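Local coordinates for protein cystalysin (Treponema denticola, PDB 1C7N) that binds pyridoxal-5'-phosphate and belongs to the class I and II aminotransferase family of PLP-dependent proteins, at residues A96-A101 with G246-I251; V102-R107 with E259-S264. All coordinates share one frame; numbering follows the deposited sequence.

Contact 1 of 2, residues A96-A101 with G246-I251; sequences AGVVPA and GMSNII. With PLP (pyridoxal-5'-phosphate), chain I.
Ser248 OG is tucked against the Gly97-Val98 backbone, 2.9 Å from Gly97 N. The same hydroxyl makes a weak hydrogen bond with Thr95 O. Ser248 CB points toward 96-101, and chi1 of -51° then sets OG beside its own backbone N, anti to the carbonyl carbon. Val98 N also lies near this hydroxyl, but its N-H is spent on the cofactor: Val98 N donates to PLP O2P over 2.8 Å in a fairly straight bond (161°). Gly97 CA lies 3.4 Å from PLP O2P; a CB here would crowd O1P and, at these backbone angles, jam against the preceding carbonyl O, which calls for glycine. Ser248 is likewise one of the pocket residues, its OG 3.9 Å from PLP O2P. The arrangement belongs to the PLP-dependent aminotransferase fold: strand 248-251 runs antiparallel to both of its neighbours in the seven-stranded mixed sheet, and the phosphate meets the first turn of helix 98-109, whose amino end probably favours its negative charge. Val98 adds van der Waals contacts to the same cofactor. Val98 CG2 packs against PLP O2P (3.3 Å) and Val98 CG1 against PLP ring atom C6 (3.7 Å), and the side chain also touches Ile205 of the ligand pocket. One turn further along the helix, Ala101 points its CB at the strand and meets the tip of Ile250, CD1, at 3.6 Å. Phe233 of strand 230-234 touches both of these side chains. On the same helix, Pro100 packs on Ser269 of the second subunit. At the other end of the contact the chains merely pass each other, Ala96 CA lying 3.9 Å from Gly246 O.

Contact 2 of 2, residues V102-R107 with E259-S264; sequences VFNAVR and ERFTKS
Asn104 bridges to helix 255-267 through both ends of its amide, which meets Ser264 and Phe261. Two hydrogen bonds carry the polar part. Ser264 OG donates to Asn104 OD1 over a short 2.5 Å, coming in from above the carbonyl plane, while Asn104 ND2 donates to the backbone Phe261 O at 2.9 Å, an acceptor that lies almost in the plane of the amide. Asn104 CB points toward the other helix, chi1 of -170° sets CG anti to the backbone N, and the two bonds, one at each end of the amide, fix its rotation. The buried side-chain amide thus has its oxygen and nitrogen both engaged.

The aromatic part rests on the same nitrogen. Asn104 ND2 sits 3.2 Å above the plane of the Phe261 ring, over its centre, and the amide and ring planes stand 79° apart. CB of Asn104 also comes within 4.1 Å of Phe261 CE1. A looser van der Waals contact is added by Arg107, whose CD lies 3.9 Å from Ser264 OG. The guanidinium of Arg107 turns back along its own helix: Phe103 O lies above one face, offset toward the rim, and Asn104 OD1 lies at its edge, in plane.

The two short helical segments approach to 9.4 Å between axes and cross at 109°, so they meet over a small patch, with Asn104 at its heart. Close by, Arg260 forms a salt bridge with Glu108 of helix 98-109. Phe261 extends the packing to Ile93 and Thr95 of strand 92-95, joining both helices to the outer strand of the large sheet, while Phe103 packs on Ala129 of helix 125-131 and on Ala267 of the second subunit.

Overall arrangement
Contacts 1 and 2 lie side by side, their centres 11 Å apart, on one side of the chain's centre. Both use helix 98-109: its start serves contact 1 and its later turns contact 2. Their other halves, strand 248-251 and helix 255-267, also follow each other directly, so the chain order is 96-101, 102-107, 246-251, 259-264 and the contacts interlock. They touch where Phe261 CE1 meets Ala101 O (3.4 Å) and where its CZ meets Ile250 CG2. One helix is thereby held at its PLP-binding end by a strand of the large sheet and further along by a second helix, in a region that also reaches the second subunit.

Contact 1 of 2, residues A96-A101 with G246-I251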
ATOM      1  N   ALA A  96       3.721   3.233   0.907  1.00 14.39           N
ATOM      2  CA  ALA A  96       3.717   2.234  -0.148  1.00 13.97           C
ATOM      3  C   ALA A  96       4.050   2.946  -1.451  1.00 14.68           C
ATOM      4  O   ALA A  96       3.176   3.186  -2.278  1.00 15.79           O
ATOM      5  CB  ALA A  96       2.347   1.567  -0.245  1.00 13.75           C
ATOM      6  N   GLY A  97       5.316   3.306  -1.619  1.00 14.74           N
ATOM      7  CA  GLY A  97       5.721   3.988  -2.831  1.00 12.98           C
ATOM      8  C   GLY A  97       6.061   5.447  -2.615  1.00 12.86           C
ATOM      9  O   GLY A  97       5.522   6.108  -1.730  1.00 11.84           O
ATOM     10  N   VAL A  98       6.965   5.951  -3.445  1.00 12.65           N
ATOM     11  CA  VAL A  98       7.396   7.333  -3.363  1.00 12.36           C
ATOM     12  C   VAL A  98       6.348   8.314  -3.877  1.00 12.39           C
ATOM     13  O   VAL A  98       6.156   9.375  -3.286  1.00 12.75           O
ATOM     14  CB  VAL A  98       8.714   7.531  -4.141  1.00 11.97           C
ATOM     15  CG1 VAL A  98       9.097   9.007  -4.175  1.00 12.39           C
ATOM     16  CG2 VAL A  98       9.814   6.715  -3.484  1.00 13.60           C
ATOM     17  N   VAL A  99       5.667   7.978  -4.969  1.00 12.67           N
ATOM     18  CA  VAL A  99       4.660   8.887  -5.502  1.00 13.43           C
ATOM     19  C   VAL A  99       3.600   9.208  -4.454  1.00 13.49           C
ATOM     20  O   VAL A  99       3.267  10.373  -4.244  1.00 13.95           O
ATOM     21  CB  VAL A  99       3.997   8.323  -6.777  1.00 14.96           C
ATOM     22  CG1 VAL A  99       2.881   9.255  -7.244  1.00 15.13           C
ATOM     23  CG2 VAL A  99       5.051   8.168  -7.876  1.00 14.87           C
ATOM     24  N   PRO A 100       3.051   8.184  -3.777  1.00 13.47           N
ATOM     25  CA  PRO A 100       2.038   8.490  -2.760  1.00 13.79           C
ATOM     26  C   PRO A 100       2.624   9.392  -1.668  1.00 14.21           C
ATOM     27  O   PRO A 100       1.925  10.239  -1.103  1.00 13.99           O
ATOM     28  CB  PRO A 100       1.652   7.111  -2.230  1.00 14.74           C
ATOM     29  CG  PRO A 100       1.803   6.242  -3.444  1.00 15.68           C
ATOM     30  CD  PRO A 100       3.117   6.735  -4.034  1.00 14.07           C
ATOM     31  N   ALA A 101       3.910   9.209  -1.374  1.00 13.14           N
ATOM     32  CA  ALA A 101       4.564  10.019  -0.355  1.00 12.97           C
ATOM     33  C   ALA A 101       4.657  11.464  -0.835  1.00 13.75           C
ATOM     34  O   ALA A 101       4.490  12.399  -0.046  1.00 13.86           O
ATOM     35  CB  ALA A 101       5.946   9.473  -0.053  1.00 13.19           C
ATOM     36  N   GLY A 246       6.060  -2.618  -3.024  1.00 22.50           N
ATOM     37  CA  GLY A 246       5.561  -1.437  -2.339  1.00 23.05           C
ATOM     38  C   GLY A 246       6.040  -1.113  -0.934  1.00 23.62           C
ATOM     39  O   GLY A 246       5.321  -1.354   0.034  1.00 25.17           O
ATOM     40  N   MET A 247       7.246  -0.565  -0.820  1.00 22.67           N
ATOM     41  CA  MET A 247       7.788  -0.181   0.482  1.00 21.84           C
ATOM     42  C   MET A 247       8.813   0.930   0.309  1.00 20.63           C
ATOM     43  O   MET A 247       9.817   0.757  -0.380  1.00 22.86           O
ATOM     44  CB  MET A 247       8.422  -1.378   1.191  1.00 21.49           C
ATOM     45  CG  MET A 247       8.938  -1.064   2.596  1.00 20.55           C
ATOM     46  SD  MET A 247       7.746  -0.199   3.665  1.00 23.78           S
ATOM     47  CE  MET A 247       6.485  -1.459   3.892  1.00 20.90           C
ATOM     48  N   SER A 248       8.548   2.073   0.932  1.00 18.17           N
ATOM     49  CA  SER A 248       9.438   3.222   0.829  1.00 16.05           C
ATOM     50  C   SER A 248       9.920   3.690   2.200  1.00 15.63           C
ATOM     51  O   SER A 248       9.242   3.501   3.213  1.00 14.50           O
ATOM     52  CB  SER A 248       8.714   4.377   0.136  1.00 15.39           C
ATOM     53  OG  SER A 248       8.126   3.960  -1.083  1.00 12.77           O
ATOM     54  N   ASN A 249      11.097   4.304   2.221  1.00 14.14           N
ATOM     55  CA  ASN A 249      11.666   4.824   3.453  1.00 13.84           C
ATOM     56  C   ASN A 249      11.812   6.334   3.335  1.00 14.94           C
ATOM     57  O   ASN A 249      12.818   6.838   2.818  1.00 13.94           O
ATOM     58  CB  ASN A 249      13.021   4.181   3.725  1.00 11.67           C
ATOM     59  CG  ASN A 249      12.900   2.720   4.066  1.00 12.62           C
ATOM     60  OD1 ASN A 249      12.213   2.350   5.026  1.00 12.85           O
ATOM     61  ND2 ASN A 249      13.559   1.872   3.284  1.00  9.83           N
ATOM     62  N   ILE A 250      10.791   7.049   3.798  1.00 14.43           N
ATOM     63  CA  ILE A 250      10.786   8.502   3.744  1.00 15.79           C
ATOM     64  C   ILE A 250      11.487   8.994   5.000  1.00 15.67           C
ATOM     65  O   ILE A 250      11.050   8.700   6.118  1.00 15.49           O
ATOM     66  CB  ILE A 250       9.342   9.048   3.697  1.00 15.90           C
ATOM     67  CG1 ILE A 250       8.495   8.189   2.758  1.00 14.68           C
ATOM     68  CG2 ILE A 250       9.347  10.483   3.180  1.00 16.79           C
ATOM     69  CD1 ILE A 250       8.999   8.171   1.306  1.00 15.73           C
ATOM     70  N   ILE A 251      12.579   9.729   4.817  1.00 14.27           N
ATOM     71  CA  ILE A 251      13.357  10.222   5.951  1.00 13.94           C
ATOM     72  C   ILE A 251      13.041  11.670   6.298  1.00 14.14           C
ATOM     73  O   ILE A 251      13.194  12.573   5.466  1.00 12.88           O
ATOM     74  CB  ILE A 251      14.871  10.095   5.670  1.00 14.30           C
ATOM     75  CG1 ILE A 251      15.185   8.691   5.148  1.00 12.89           C
ATOM     76  CG2 ILE A 251      15.667  10.362   6.942  1.00 12.14           C
ATOM     77  CD1 ILE A 251      14.731   7.568   6.073  1.00 16.00           C
TER
HETATM   78  N1  PLP I 400      10.464   9.013  -8.256  1.00 18.15           N
HETATM   79  C2  PLP I 400      11.179   8.950  -9.468  1.00 18.53           C
HETATM   80  C2A PLP I 400      12.002  10.183  -9.795  1.00 17.94           C
HETATM   81  C3  PLP I 400      11.114   7.678 -10.193  1.00 19.11           C
HETATM   82  O3  PLP I 400      11.716   7.721 -11.382  1.00 20.43           O
HETATM   83  C4  PLP I 400      10.400   6.590  -9.635  1.00 20.03           C
HETATM   84  C4A PLP I 400      10.391   5.276 -10.277  1.00 19.47           C
HETATM   85  C5  PLP I 400       9.715   6.788  -8.319  1.00 20.72           C
HETATM   86  C6  PLP I 400       9.744   7.995  -7.682  1.00 18.41           C
HETATM   87  C5A PLP I 400       9.288   5.513  -7.595  1.00 23.70           C
HETATM   88  O4P PLP I 400       7.999   5.286  -7.185  1.00 28.26           O
HETATM   89  P   PLP I 400       7.845   3.905  -6.341  1.00 28.09           P
HETATM   90  O1P PLP I 400       6.397   3.714  -6.335  1.00 32.15           O
HETATM   91  O2P PLP I 400       8.401   4.141  -4.948  1.00 29.74           O
HETATM   92  O3P PLP I 400       8.547   2.806  -7.014  1.00 29.26           O

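Contact 2 of 2, residues V102-R107 with E259-S264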
ATOM      1  N   VAL A 102       4.918  11.648  -2.127  1.00 13.62           N
ATOM      2  CA  VAL A 102       5.007  12.992  -2.685  1.00 14.70           C
ATOM      3  C   VAL A 102       3.626  13.649  -2.652  1.00 15.92           C
ATOM      4  O   VAL A 102       3.489  14.804  -2.243  1.00 16.19           O
ATOM      5  CB  VAL A 102       5.542  12.968  -4.135  1.00 14.58           C
ATOM      6  CG1 VAL A 102       5.448  14.359  -4.749  1.00 13.94           C
ATOM      7  CG2 VAL A 102       6.989  12.486  -4.141  1.00 15.30           C
ATOM      8  N   PHE A 103       2.601  12.910  -3.075  1.00 16.24           N
ATOM      9  CA  PHE A 103       1.240  13.436  -3.054  1.00 17.73           C
ATOM     10  C   PHE A 103       0.899  13.873  -1.638  1.00 18.10           C
ATOM     11  O   PHE A 103       0.271  14.913  -1.433  1.00 18.89           O
ATOM     12  CB  PHE A 103       0.231  12.372  -3.501  1.00 18.74           C
ATOM     13  CG  PHE A 103      -0.108  12.434  -4.960  1.00 20.63           C
ATOM     14  CD1 PHE A 103       0.800  12.011  -5.921  1.00 21.13           C
ATOM     15  CD2 PHE A 103      -1.345  12.924  -5.375  1.00 21.55           C
ATOM     16  CE1 PHE A 103       0.486  12.070  -7.276  1.00 22.29           C
ATOM     17  CE2 PHE A 103      -1.672  12.989  -6.727  1.00 22.31           C
ATOM     18  CZ  PHE A 103      -0.754  12.560  -7.680  1.00 23.27           C
ATOM     19  N   ASN A 104       1.316  13.065  -0.666  1.00 18.37           N
ATOM     20  CA  ASN A 104       1.064  13.354   0.738  1.00 18.64           C
ATOM     21  C   ASN A 104       1.797  14.618   1.178  1.00 18.33           C
ATOM     22  O   ASN A 104       1.278  15.399   1.974  1.00 17.86           O
ATOM     23  CB  ASN A 104       1.504  12.174   1.606  1.00 19.59           C
ATOM     24  CG  ASN A 104       1.053  12.316   3.044  1.00 20.65           C
ATOM     25  OD1 ASN A 104      -0.142  12.452   3.314  1.00 21.70           O
ATOM     26  ND2 ASN A 104       2.001  12.292   3.973  1.00 20.10           N
ATOM     27  N   ALA A 105       3.007  14.816   0.663  1.00 18.26           N
ATOM     28  CA  ALA A 105       3.785  15.997   1.015  1.00 18.42           C
ATOM     29  C   ALA A 105       3.045  17.259   0.573  1.00 18.19           C
ATOM     30  O   ALA A 105       2.911  18.212   1.339  1.00 18.23           O
ATOM     31  CB  ALA A 105       5.158  15.938   0.363  1.00 18.29           C
ATOM     32  N   VAL A 106       2.561  17.257  -0.664  1.00 18.40           N
ATOM     33  CA  VAL A 106       1.833  18.403  -1.197  1.00 19.34           C
ATOM     34  C   VAL A 106       0.553  18.620  -0.395  1.00 19.77           C
ATOM     35  O   VAL A 106       0.227  19.737   0.006  1.00 19.31           O
ATOM     36  CB  VAL A 106       1.465  18.182  -2.677  1.00 19.54           C
ATOM     37  CG1 VAL A 106       0.613  19.339  -3.184  1.00 19.55           C
ATOM     38  CG2 VAL A 106       2.734  18.049  -3.508  1.00 19.83           C
ATOM     39  N   ARG A 107      -0.162  17.530  -0.156  1.00 20.46           N
ATOM     40  CA  ARG A 107      -1.411  17.573   0.587  1.00 21.93           C
ATOM     41  C   ARG A 107      -1.263  18.231   1.957  1.00 21.40           C
ATOM     42  O   ARG A 107      -2.042  19.111   2.321  1.00 20.73           O
ATOM     43  CB  ARG A 107      -1.945  16.146   0.750  1.00 23.97           C
ATOM     44  CG  ARG A 107      -3.245  16.025   1.532  1.00 27.88           C
ATOM     45  CD  ARG A 107      -3.794  14.601   1.460  1.00 30.52           C
ATOM     46  NE  ARG A 107      -3.892  14.137   0.077  1.00 33.10           N
ATOM     47  CZ  ARG A 107      -3.056  13.269  -0.489  1.00 34.26           C
ATOM     48  NH1 ARG A 107      -2.048  12.752   0.208  1.00 34.17           N
ATOM     49  NH2 ARG A 107      -3.217  12.928  -1.760  1.00 33.81           N
ATOM     50  N   GLU A 259       5.791  14.292  12.143  1.00 22.17           N
ATOM     51  CA  GLU A 259       4.479  13.993  12.698  1.00 22.18           C
ATOM     52  C   GLU A 259       3.330  14.512  11.841  1.00 20.71           C
ATOM     53  O   GLU A 259       2.234  13.954  11.871  1.00 19.92           O
ATOM     54  CB  GLU A 259       4.388  14.531  14.134  1.00 23.69           C
ATOM     55  CG  GLU A 259       5.171  13.677  15.133  1.00 27.15           C
ATOM     56  CD  GLU A 259       5.358  14.339  16.488  1.00 29.94           C
ATOM     57  OE1 GLU A 259       4.375  14.874  17.044  1.00 32.17           O
ATOM     58  OE2 GLU A 259       6.494  14.309  17.004  1.00 32.35           O
ATOM     59  N   ARG A 260       3.573  15.569  11.069  1.00 19.44           N
ATOM     60  CA  ARG A 260       2.533  16.112  10.196  1.00 19.38           C
ATOM     61  C   ARG A 260       2.393  15.230   8.957  1.00 19.90           C
ATOM     62  O   ARG A 260       1.289  15.006   8.453  1.00 18.19           O
ATOM     63  CB  ARG A 260       2.865  17.545   9.757  1.00 20.08           C
ATOM     64  CG  ARG A 260       2.671  18.608  10.837  1.00 21.25           C
ATOM     65  CD  ARG A 260       1.889  19.801  10.294  1.00 23.03           C
ATOM     66  NE  ARG A 260       2.606  20.550   9.268  1.00 24.06           N
ATOM     67  CZ  ARG A 260       2.019  21.368   8.400  1.00 25.48           C
ATOM     68  NH1 ARG A 260       0.707  21.539   8.431  1.00 28.85           N
ATOM     69  NH2 ARG A 260       2.738  22.023   7.501  1.00 27.91           N
ATOM     70  N   PHE A 261       3.526  14.746   8.460  1.00 18.97           N
ATOM     71  CA  PHE A 261       3.550  13.875   7.288  1.00 18.35           C
ATOM     72  C   PHE A 261       2.841  12.570   7.644  1.00 18.51           C
ATOM     73  O   PHE A 261       2.064  12.029   6.857  1.00 18.11           O
ATOM     74  CB  PHE A 261       5.002  13.579   6.897  1.00 16.77           C
ATOM     75  CG  PHE A 261       5.139  12.703   5.687  1.00 17.31           C
ATOM     76  CD1 PHE A 261       5.131  13.250   4.407  1.00 15.63           C
ATOM     77  CD2 PHE A 261       5.279  11.326   5.826  1.00 15.67           C
ATOM     78  CE1 PHE A 261       5.263  12.435   3.284  1.00 15.43           C
ATOM     79  CE2 PHE A 261       5.409  10.503   4.709  1.00 15.54           C
ATOM     80  CZ  PHE A 261       5.402  11.059   3.435  1.00 16.19           C
ATOM     81  N   THR A 262       3.116  12.077   8.846  1.00 19.15           N
ATOM     82  CA  THR A 262       2.527  10.837   9.332  1.00 20.08           C
ATOM     83  C   THR A 262       1.017  10.935   9.538  1.00 21.73           C
ATOM     84  O   THR A 262       0.273  10.012   9.194  1.00 22.23           O
ATOM     85  CB  THR A 262       3.185  10.424  10.652  1.00 20.18           C
ATOM     86  OG1 THR A 262       4.584  10.215  10.432  1.00 19.62           O
ATOM     87  CG2 THR A 262       2.557   9.153  11.192  1.00 20.69           C
ATOM     88  N   LYS A 263       0.564  12.045  10.113  1.00 23.21           N
ATOM     89  CA  LYS A 263      -0.866  12.246  10.346  1.00 23.99           C
ATOM     90  C   LYS A 263      -1.574  12.242   8.997  1.00 23.22           C
ATOM     91  O   LYS A 263      -2.586  11.563   8.816  1.00 23.37           O
ATOM     92  CB  LYS A 263      -1.122  13.588  11.044  1.00 25.70           C
ATOM     93  CG  LYS A 263      -0.642  14.793  10.242  1.00 29.85           C
ATOM     94  CD  LYS A 263      -1.016  16.140  10.857  1.00 32.27           C
ATOM     95  CE  LYS A 263      -2.458  16.521  10.546  1.00 34.84           C
ATOM     96  NZ  LYS A 263      -2.753  17.937  10.926  1.00 36.19           N
ATOM     97  N   SER A 264      -1.032  13.002   8.051  1.00 21.83           N
ATOM     98  CA  SER A 264      -1.622  13.089   6.723  1.00 21.57           C
ATOM     99  C   SER A 264      -1.659  11.724   6.046  1.00 20.40           C
ATOM    100  O   SER A 264      -2.668  11.345   5.454  1.00 19.79           O
ATOM    101  CB  SER A 264      -0.841  14.072   5.855  1.00 21.82           C
ATOM    102  OG  SER A 264      -1.456  14.192   4.586  1.00 23.36           O
TER